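Local coordinates for protein methyltransferase (Pyrococcus horikoshii, PDB 1IXK) that probably methylates cytosine at carbon 5 in RNA, most likely tRNA, with S-adenosyl-L-methionine as methyl donor, at residues I54-L59 against A76-C81; K71-P74 against F80-T83; T90-P93 against L99-I102. One frame throughout, in Å; residues are numbered along the deposited sequence.

Interaction 1. Residues I54-L59 against A76-C81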
ATOM      1  N   ILE A  54       3.196 -11.942  19.844  1.00 26.24           N
ATOM      2  CA  ILE A  54       2.132 -12.899  20.134  1.00 25.76           C
ATOM      3  C   ILE A  54       1.579 -13.550  18.870  1.00 25.51           C
ATOM      4  O   ILE A  54       1.548 -12.930  17.806  1.00 24.49           O
ATOM      5  CB  ILE A  54       0.976 -12.204  20.893  1.00 26.40           C
ATOM      6  CG1 ILE A  54      -0.080 -13.231  21.301  1.00 26.29           C
ATOM      7  CG2 ILE A  54       0.362 -11.115  20.019  1.00 26.06           C
ATOM      8  CD1 ILE A  54      -1.213 -12.648  22.116  1.00 28.02           C
ATOM      9  N   SER A  55       1.143 -14.801  18.989  1.00 23.89           N
ATOM     10  CA  SER A  55       0.593 -15.516  17.847  1.00 23.48           C
ATOM     11  C   SER A  55      -0.775 -14.945  17.500  1.00 23.81           C
ATOM     12  O   SER A  55      -1.418 -14.301  18.329  1.00 23.72           O
ATOM     13  CB  SER A  55       0.453 -17.011  18.157  1.00 26.35           C
ATOM     14  OG  SER A  55      -0.605 -17.253  19.070  1.00 23.17           O
ATOM     15  N   VAL A  56      -1.213 -15.182  16.269  1.00 21.96           N
ATOM     16  CA  VAL A  56      -2.509 -14.702  15.817  1.00 22.49           C
ATOM     17  C   VAL A  56      -3.610 -15.419  16.592  1.00 24.38           C
ATOM     18  O   VAL A  56      -4.584 -14.799  17.025  1.00 22.78           O
ATOM     19  CB  VAL A  56      -2.698 -14.960  14.305  1.00 21.66           C
ATOM     20  CG1 VAL A  56      -4.109 -14.586  13.879  1.00 19.12           C
ATOM     21  CG2 VAL A  56      -1.676 -14.151  13.517  1.00 19.94           C
ATOM     22  N   GLN A  57      -3.428 -16.722  16.781  1.00 25.70           N
ATOM     23  CA  GLN A  57      -4.396 -17.548  17.495  1.00 29.05           C
ATOM     24  C   GLN A  57      -4.633 -17.040  18.918  1.00 28.13           C
ATOM     25  O   GLN A  57      -5.776 -16.942  19.367  1.00 27.71           O
ATOM     26  CB  GLN A  57      -3.908 -18.998  17.539  1.00 32.58           C
ATOM     27  CG  GLN A  57      -5.022 -20.029  17.585  1.00 38.69           C
ATOM     28  CD  GLN A  57      -4.534 -21.393  18.035  1.00 40.93           C
ATOM     29  OE1 GLN A  57      -4.158 -21.578  19.193  1.00 43.26           O
ATOM     30  NE2 GLN A  57      -4.532 -22.355  17.120  1.00 42.69           N
ATOM     31  N   ASP A  58      -3.552 -16.718  19.625  1.00 27.58           N
ATOM     32  CA  ASP A  58      -3.664 -16.223  20.993  1.00 27.80           C
ATOM     33  C   ASP A  58      -4.263 -14.824  21.097  1.00 27.13           C
ATOM     34  O   ASP A  58      -5.086 -14.560  21.977  1.00 25.07           O
ATOM     35  CB  ASP A  58      -2.298 -16.232  21.689  1.00 30.62           C
ATOM     36  CG  ASP A  58      -1.806 -17.634  21.986  1.00 33.42           C
ATOM     37  OD1 ASP A  58      -2.650 -18.507  22.279  1.00 35.64           O
ATOM     38  OD2 ASP A  58      -0.578 -17.865  21.940  1.00 35.60           O
ATOM     39  N   LEU A  59      -3.843 -13.923  20.212  1.00 24.75           N
ATOM     40  CA  LEU A  59      -4.354 -12.559  20.231  1.00 21.13           C
ATOM     41  C   LEU A  59      -5.855 -12.551  19.968  1.00 21.45           C
ATOM     42  O   LEU A  59      -6.607 -11.837  20.636  1.00 21.43           O
ATOM     43  CB  LEU A  59      -3.625 -11.703  19.184  1.00 21.86           C
ATOM     44  CG  LEU A  59      -3.985 -10.215  19.069  1.00 20.05           C
ATOM     45  CD1 LEU A  59      -5.359 -10.054  18.432  1.00 19.98           C
ATOM     46  CD2 LEU A  59      -3.948  -9.562  20.441  1.00 18.58           C
ATOM     47  N   ALA A  76      -3.935 -10.862   4.107  1.00 13.39           N
ATOM     48  CA  ALA A  76      -2.978 -10.808   5.211  1.00 13.79           C
ATOM     49  C   ALA A  76      -3.462 -11.676   6.365  1.00 15.05           C
ATOM     50  O   ALA A  76      -4.470 -11.367   7.004  1.00 14.60           O
ATOM     51  CB  ALA A  76      -2.805  -9.369   5.672  1.00 13.85           C
ATOM     52  N   LYS A  77      -2.745 -12.761   6.635  1.00 15.53           N
ATOM     53  CA  LYS A  77      -3.136 -13.677   7.704  1.00 19.26           C
ATOM     54  C   LYS A  77      -3.179 -13.036   9.093  1.00 19.19           C
ATOM     55  O   LYS A  77      -3.931 -13.484   9.968  1.00 18.36           O
ATOM     56  CB  LYS A  77      -2.201 -14.889   7.732  1.00 24.02           C
ATOM     57  CG  LYS A  77      -0.744 -14.545   7.960  1.00 28.68           C
ATOM     58  CD  LYS A  77       0.102 -15.799   8.166  1.00 34.82           C
ATOM     59  CE  LYS A  77       0.017 -16.732   6.966  1.00 37.02           C
ATOM     60  NZ  LYS A  77       0.479 -16.063   5.720  1.00 38.19           N
ATOM     61  N   GLU A  78      -2.377 -11.995   9.293  1.00 16.02           N
ATOM     62  CA  GLU A  78      -2.321 -11.298  10.578  1.00 15.90           C
ATOM     63  C   GLU A  78      -3.314 -10.135  10.681  1.00 14.87           C
ATOM     64  O   GLU A  78      -3.432  -9.512  11.736  1.00 14.57           O
ATOM     65  CB  GLU A  78      -0.911 -10.738  10.822  1.00 16.84           C
ATOM     66  CG  GLU A  78       0.230 -11.759  10.911  1.00 17.43           C
ATOM     67  CD  GLU A  78       0.700 -12.276   9.561  1.00 19.04           C
ATOM     68  OE1 GLU A  78       0.402 -11.644   8.524  1.00 17.61           O
ATOM     69  OE2 GLU A  78       1.390 -13.317   9.541  1.00 23.93           O
ATOM     70  N   GLY A  79      -4.027  -9.844   9.595  1.00 15.00           N
ATOM     71  CA  GLY A  79      -4.953  -8.722   9.600  1.00 13.24           C
ATOM     72  C   GLY A  79      -6.426  -9.042   9.787  1.00 14.06           C
ATOM     73  O   GLY A  79      -6.932 -10.029   9.262  1.00 12.87           O
ATOM     74  N   PHE A  80      -7.116  -8.182  10.530  1.00 13.50           N
ATOM     75  CA  PHE A  80      -8.539  -8.350  10.801  1.00 14.40           C
ATOM     76  C   PHE A  80      -9.208  -6.982  10.826  1.00 15.08           C
ATOM     77  O   PHE A  80      -8.575  -5.986  11.173  1.00 16.60           O
ATOM     78  CB  PHE A  80      -8.731  -9.016  12.170  1.00 15.23           C
ATOM     79  CG  PHE A  80      -8.091 -10.366  12.283  1.00 14.41           C
ATOM     80  CD1 PHE A  80      -8.812 -11.517  11.988  1.00 16.41           C
ATOM     81  CD2 PHE A  80      -6.760 -10.488  12.675  1.00 14.88           C
ATOM     82  CE1 PHE A  80      -8.216 -12.774  12.085  1.00 15.73           C
ATOM     83  CE2 PHE A  80      -6.155 -11.736  12.772  1.00 14.86           C
ATOM     84  CZ  PHE A  80      -6.881 -12.881  12.478  1.00 15.00           C
ATOM     85  N   CYS A  81     -10.484  -6.934  10.452  1.00 15.44           N
ATOM     86  CA  CYS A  81     -11.228  -5.685  10.485  1.00 16.99           C
ATOM     87  C   CYS A  81     -12.402  -5.863  11.450  1.00 17.01           C
ATOM     88  O   CYS A  81     -13.137  -6.852  11.397  1.00 14.45           O
ATOM     89  CB  CYS A  81     -11.710  -5.286   9.086  1.00 19.94           C
ATOM     90  SG  CYS A  81     -10.358  -4.825   7.935  1.00 23.69           S
TER
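The Phe80 ring meets Val56 at its edge: CG1 of Val56 lies in the ring plane and closes to 3.5 Å from CZ, with CE2 of the ring next nearest, so methyl and ring touch rim-on and Val56 uses neither face. CD of Arg72 lies over one face, Phe70 makes an edge-to-face pair with the ring, and Val49 of strand 46-49 also touches it. The other flat group, the Glu78 carboxylate, turns its OE1 to a hydrogen bond with the hydroxyl of Tyr135, leaving the aliphatic part of Glu78 to face Val56. There CG2 of Val56 sits 4.0 Å from CG of Glu78, the two side chains crossing at about a right angle. Both branches of Val56 are thus used: with CG1 anti to the backbone N (chi1 174°), one methyl goes to the ring and the other to the glutamate. This is the helix-on-sheet packing of a ferredoxin-like βαββαβ domain; helix 56-65 lies against the sheet, here through its first turn. Ser55 is the N-cap of that helix, its OG accepting from Asp58 N at 3.0 Å with an N-H...O angle of 159°. Across from the helix start, where Glu78 is nearest to Val56, the chain enters strand 79-82 through a type I turn from Ala76 to Gly79, in which Gly79 N bonds to Ala76 O at 3.0 Å.

Interaction 2. Residues K71-P74 against F80-T83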
ATOM      1  N   LYS A  71     -13.368  -9.732  11.207  1.00 19.90           N
ATOM      2  CA  LYS A  71     -13.251 -10.622  10.053  1.00 21.37           C
ATOM      3  C   LYS A  71     -11.829 -10.537   9.508  1.00 19.79           C
ATOM      4  O   LYS A  71     -11.167  -9.512   9.635  1.00 15.95           O
ATOM      5  CB  LYS A  71     -14.218 -10.207   8.946  1.00 24.70           C
ATOM      6  CG  LYS A  71     -15.674 -10.157   9.347  1.00 31.61           C
ATOM      7  CD  LYS A  71     -16.519  -9.660   8.185  1.00 35.76           C
ATOM      8  CE  LYS A  71     -16.046  -8.288   7.710  1.00 38.10           C
ATOM      9  NZ  LYS A  71     -16.837  -7.782   6.553  1.00 40.04           N
ATOM     10  N   ARG A  72     -11.371 -11.611   8.885  1.00 19.47           N
ATOM     11  CA  ARG A  72     -10.022 -11.635   8.338  1.00 21.39           C
ATOM     12  C   ARG A  72      -9.861 -10.756   7.105  1.00 18.96           C
ATOM     13  O   ARG A  72     -10.800 -10.568   6.335  1.00 17.78           O
ATOM     14  CB  ARG A  72      -9.639 -13.069   7.969  1.00 21.95           C
ATOM     15  CG  ARG A  72      -8.621 -13.710   8.895  1.00 26.99           C
ATOM     16  CD  ARG A  72      -7.256 -13.036   8.791  1.00 29.25           C
ATOM     17  NE  ARG A  72      -6.757 -13.013   7.416  1.00 31.95           N
ATOM     18  CZ  ARG A  72      -6.518 -14.097   6.680  1.00 33.15           C
ATOM     19  NH1 ARG A  72      -6.729 -15.309   7.182  1.00 34.38           N
ATOM     20  NH2 ARG A  72      -6.063 -13.969   5.439  1.00 30.96           N
ATOM     21  N   VAL A  73      -8.669 -10.193   6.936  1.00 18.14           N
ATOM     22  CA  VAL A  73      -8.392  -9.414   5.743  1.00 17.45           C
ATOM     23  C   VAL A  73      -7.853 -10.531   4.851  1.00 16.66           C
ATOM     24  O   VAL A  73      -6.877 -11.198   5.196  1.00 14.79           O
ATOM     25  CB  VAL A  73      -7.317  -8.317   5.976  1.00 19.89           C
ATOM     26  CG1 VAL A  73      -7.813  -7.310   7.010  1.00 19.10           C
ATOM     27  CG2 VAL A  73      -6.010  -8.940   6.436  1.00 24.96           C
ATOM     28  N   PRO A  74      -8.504 -10.768   3.708  1.00 16.85           N
ATOM     29  CA  PRO A  74      -8.134 -11.812   2.746  1.00 17.29           C
ATOM     30  C   PRO A  74      -6.650 -11.961   2.406  1.00 16.05           C
ATOM     31  O   PRO A  74      -6.117 -13.069   2.387  1.00 17.41           O
ATOM     32  CB  PRO A  74      -8.962 -11.451   1.518  1.00 18.91           C
ATOM     33  CG  PRO A  74     -10.188 -10.816   2.112  1.00 18.76           C
ATOM     34  CD  PRO A  74      -9.591  -9.927   3.173  1.00 18.25           C
ATOM     35  N   PHE A  80      -7.116  -8.182  10.530  1.00 13.50           N
ATOM     36  CA  PHE A  80      -8.539  -8.350  10.801  1.00 14.40           C
ATOM     37  C   PHE A  80      -9.208  -6.982  10.826  1.00 15.08           C
ATOM     38  O   PHE A  80      -8.575  -5.986  11.173  1.00 16.60           O
ATOM     39  CB  PHE A  80      -8.731  -9.016  12.170  1.00 15.23           C
ATOM     40  CG  PHE A  80      -8.091 -10.366  12.283  1.00 14.41           C
ATOM     41  CD1 PHE A  80      -8.812 -11.517  11.988  1.00 16.41           C
ATOM     42  CD2 PHE A  80      -6.760 -10.488  12.675  1.00 14.88           C
ATOM     43  CE1 PHE A  80      -8.216 -12.774  12.085  1.00 15.73           C
ATOM     44  CE2 PHE A  80      -6.155 -11.736  12.772  1.00 14.86           C
ATOM     45  CZ  PHE A  80      -6.881 -12.881  12.478  1.00 15.00           C
ATOM     46  N   CYS A  81     -10.484  -6.934  10.452  1.00 15.44           N
ATOM     47  CA  CYS A  81     -11.228  -5.685  10.485  1.00 16.99           C
ATOM     48  C   CYS A  81     -12.402  -5.863  11.450  1.00 17.01           C
ATOM     49  O   CYS A  81     -13.137  -6.852  11.397  1.00 14.45           O
ATOM     50  CB  CYS A  81     -11.710  -5.286   9.086  1.00 19.94           C
ATOM     51  SG  CYS A  81     -10.358  -4.825   7.935  1.00 23.69           S
ATOM     52  N   LEU A  82     -12.549  -4.902  12.349  1.00 17.32           N
ATOM     53  CA  LEU A  82     -13.591  -4.943  13.369  1.00 18.55           C
ATOM     54  C   LEU A  82     -15.036  -4.887  12.888  1.00 19.53           C
ATOM     55  O   LEU A  82     -15.384  -4.103  12.003  1.00 18.20           O
ATOM     56  CB  LEU A  82     -13.345  -3.817  14.369  1.00 17.63           C
ATOM     57  CG  LEU A  82     -12.090  -4.001  15.212  1.00 18.74           C
ATOM     58  CD1 LEU A  82     -11.623  -2.663  15.764  1.00 17.76           C
ATOM     59  CD2 LEU A  82     -12.396  -4.995  16.338  1.00 18.45           C
ATOM     60  N   THR A  83     -15.870  -5.734  13.489  1.00 21.57           N
ATOM     61  CA  THR A  83     -17.295  -5.795  13.188  1.00 21.55           C
ATOM     62  C   THR A  83     -18.041  -5.467  14.477  1.00 23.45           C
ATOM     63  O   THR A  83     -19.217  -5.106  14.456  1.00 22.96           O
ATOM     64  CB  THR A  83     -17.715  -7.188  12.687  1.00 21.86           C
ATOM     65  OG1 THR A  83     -17.305  -8.186  13.629  1.00 21.15           O
ATOM     66  CG2 THR A  83     -17.077  -7.474  11.338  1.00 23.35           C
TER
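Lys71 and Cys81 form a hydrogen-bonded antiparallel pair in the hairpin of strands 69-73 and 79-82: Cys81 N gives to Lys71 O at 2.8 Å, and Lys71 N returns a bond to Cys81 O at 2.9 Å. The neighbouring non-hydrogen-bonded pair, Arg72 and Phe80, makes a CH-pi contact, with CD of Arg72 over a ring face, 3.9 Å from the ring centroid of Phe80 and 28° off the normal. Bends at chi2 and chi3 then carry the guanidinium round to its own strand, where NE and NH2 grip Val73 O side-on from the same face of the carbonyl plane; both bonds are bent, NE standing above that plane and NH2 tilted from it. Apolar packing marks the other side of the hairpin. CG1 of Val73 touches SG of Cys81 at 3.7 Å, and that sulfur is tied by a disulfide to Cys46 on the next strand; helix 105-114 covers this face through Ala105. At the margin, Thr83 CG2 lies across the aliphatic chain of Lys71, 3.6 Å from its CG. With the guanidinium plane 87° from the ring, Arg72 meets Phe80 through its methylenes, while its N-H groups turn to the carbonyl of Val73.

Interaction 3. Residues T90-P93 against L99-I102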
ATOM      1  N   THR A  90      -8.047   0.931  20.718  1.00 25.87           N
ATOM      2  CA  THR A  90      -6.786   1.556  21.097  1.00 26.50           C
ATOM      3  C   THR A  90      -6.679   1.776  22.610  1.00 26.94           C
ATOM      4  O   THR A  90      -5.660   2.251  23.107  1.00 25.50           O
ATOM      5  CB  THR A  90      -6.587   2.904  20.359  1.00 27.65           C
ATOM      6  OG1 THR A  90      -7.767   3.706  20.485  1.00 28.35           O
ATOM      7  CG2 THR A  90      -6.292   2.664  18.880  1.00 26.73           C
ATOM      8  N   SER A  91      -7.728   1.421  23.345  1.00 27.24           N
ATOM      9  CA  SER A  91      -7.710   1.573  24.798  1.00 28.15           C
ATOM     10  C   SER A  91      -7.407   0.232  25.459  1.00 28.32           C
ATOM     11  O   SER A  91      -7.322   0.137  26.682  1.00 29.56           O
ATOM     12  CB  SER A  91      -9.057   2.106  25.305  1.00 28.14           C
ATOM     13  OG  SER A  91      -9.294   3.428  24.850  1.00 28.14           O
ATOM     14  N   THR A  92      -7.244  -0.803  24.642  1.00 27.56           N
ATOM     15  CA  THR A  92      -6.954  -2.144  25.145  1.00 26.63           C
ATOM     16  C   THR A  92      -5.479  -2.326  25.476  1.00 27.30           C
ATOM     17  O   THR A  92      -4.618  -1.657  24.905  1.00 26.24           O
ATOM     18  CB  THR A  92      -7.310  -3.219  24.109  1.00 25.85           C
ATOM     19  OG1 THR A  92      -6.495  -3.040  22.944  1.00 25.38           O
ATOM     20  CG2 THR A  92      -8.774  -3.122  23.717  1.00 26.16           C
ATOM     21  N   PRO A  93      -5.170  -3.237  26.416  1.00 27.09           N
ATOM     22  CA  PRO A  93      -3.782  -3.496  26.802  1.00 27.29           C
ATOM     23  C   PRO A  93      -3.043  -4.066  25.589  1.00 26.26           C
ATOM     24  O   PRO A  93      -1.845  -3.846  25.417  1.00 26.76           O
ATOM     25  CB  PRO A  93      -3.921  -4.526  27.922  1.00 27.37           C
ATOM     26  CG  PRO A  93      -5.252  -4.203  28.518  1.00 28.24           C
ATOM     27  CD  PRO A  93      -6.101  -3.964  27.297  1.00 28.88           C
ATOM     28  N   LEU A  99       0.781  -5.428  20.980  1.00 20.39           N
ATOM     29  CA  LEU A  99       0.383  -6.746  20.498  1.00 18.17           C
ATOM     30  C   LEU A  99      -0.349  -6.651  19.162  1.00 17.58           C
ATOM     31  O   LEU A  99      -0.448  -7.632  18.426  1.00 15.91           O
ATOM     32  CB  LEU A  99      -0.493  -7.459  21.532  1.00 19.00           C
ATOM     33  CG  LEU A  99       0.178  -7.692  22.888  1.00 20.12           C
ATOM     34  CD1 LEU A  99      -0.657  -8.683  23.696  1.00 20.68           C
ATOM     35  CD2 LEU A  99       1.591  -8.234  22.686  1.00 19.72           C
ATOM     36  N   ILE A 100      -0.866  -5.462  18.863  1.00 17.28           N
ATOM     37  CA  ILE A 100      -1.561  -5.212  17.607  1.00 14.95           C
ATOM     38  C   ILE A 100      -1.213  -3.815  17.114  1.00 15.69           C
ATOM     39  O   ILE A 100      -0.793  -2.954  17.893  1.00 16.57           O
ATOM     40  CB  ILE A 100      -3.103  -5.328  17.748  1.00 14.80           C
ATOM     41  CG1 ILE A 100      -3.616  -4.362  18.820  1.00 14.33           C
ATOM     42  CG2 ILE A 100      -3.492  -6.766  18.085  1.00 16.01           C
ATOM     43  CD1 ILE A 100      -5.126  -4.239  18.843  1.00 14.31           C
ATOM     44  N   TYR A 101      -1.368  -3.599  15.812  1.00 15.54           N
ATOM     45  CA  TYR A 101      -1.080  -2.303  15.207  1.00 15.43           C
ATOM     46  C   TYR A 101      -2.266  -1.937  14.331  1.00 15.21           C
ATOM     47  O   TYR A 101      -2.749  -2.763  13.560  1.00 12.10           O
ATOM     48  CB  TYR A 101       0.198  -2.379  14.369  1.00 17.24           C
ATOM     49  CG  TYR A 101       0.619  -1.049  13.784  1.00 18.49           C
ATOM     50  CD1 TYR A 101       0.128  -0.618  12.552  1.00 18.77           C
ATOM     51  CD2 TYR A 101       1.488  -0.208  14.477  1.00 21.21           C
ATOM     52  CE1 TYR A 101       0.493   0.624  12.025  1.00 19.17           C
ATOM     53  CE2 TYR A 101       1.858   1.031  13.961  1.00 21.49           C
ATOM     54  CZ  TYR A 101       1.357   1.439  12.737  1.00 19.81           C
ATOM     55  OH  TYR A 101       1.732   2.661  12.229  1.00 23.37           O
ATOM     56  N   ILE A 102      -2.741  -0.701  14.458  1.00 16.89           N
ATOM     57  CA  ILE A 102      -3.891  -0.250  13.677  1.00 17.47           C
ATOM     58  C   ILE A 102      -3.477   0.382  12.347  1.00 17.34           C
ATOM     59  O   ILE A 102      -2.678   1.310  12.313  1.00 14.80           O
ATOM     60  CB  ILE A 102      -4.727   0.790  14.457  1.00 20.21           C
ATOM     61  CG1 ILE A 102      -5.142   0.226  15.818  1.00 22.48           C
ATOM     62  CG2 ILE A 102      -5.958   1.173  13.645  1.00 19.85           C
ATOM     63  CD1 ILE A 102      -6.073  -0.966  15.735  1.00 26.77           C
TER
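Thr90 and Ile102 meet through single aliphatic carbons, CG2 of Thr90 standing 4.1 Å from CG1 of Ile102, with the side chains crossing at about a right angle. In Thr90 the hydroxyl takes the place between backbone N and carbonyl carbon (chi1 49°), which puts the methyl anti to the carbonyl carbon and on the side of Ile102; OG1 is hydrogen-bonded to the hydroxyl of Ser88. In Ile102 the first torsion (chi1 -55°) points CG1 at the threonine, and the second (chi2 -65°) turns CD1 aside, so that CG1, the middle of the branch, stays nearer the threonine methyl. Ile100 behaves differently, stretched out beyond CG1 so that CD1 leads, and it comes only loosely to Thr92, 4.5 Å from CD1 to OG1. These residues belong to the βαβ end of the ferredoxin-like domain: the chain leaves strand 79-82, runs through a loop with a short 3-10 turn, makes helix 93-96 and returns as the edge strand 100-102, so the contact sets the loop ahead of the helix against the strand that follows it. Phe95 of that short helix touches Thr90, Ile100 and Ile102 alike. Thr92 is the N-cap of helix 93-96: its OG1 is hydrogen-bonded to Phe95 N, and also to Ile89 O, which fixes the rotation of the hydroxyl from two directions along the chain.

All three contacts build on one four-stranded antiparallel sheet. Interactions 1 and 2 share Phe80 and Cys81, with about 10 Å between their centres, and are joined directly where Gly79 O comes within 2.9 Å of Val73 N, a probable hydrogen bond of the hairpin. Interaction 3, about 12 Å from interaction 1 between centres, is reached through the helix: CG of Leu59 packs 3.6 Å from CG2 of Ile100. Interactions 2 and 3 do not touch, their nearest atoms being about 6 Å apart. The first two lie away from the predicted cofactor and nucleophile sites; in interaction 3 the side chain of Ile102 comes to about 9 Å from Gly131, predicted to bind S-adenosyl-L-methionine.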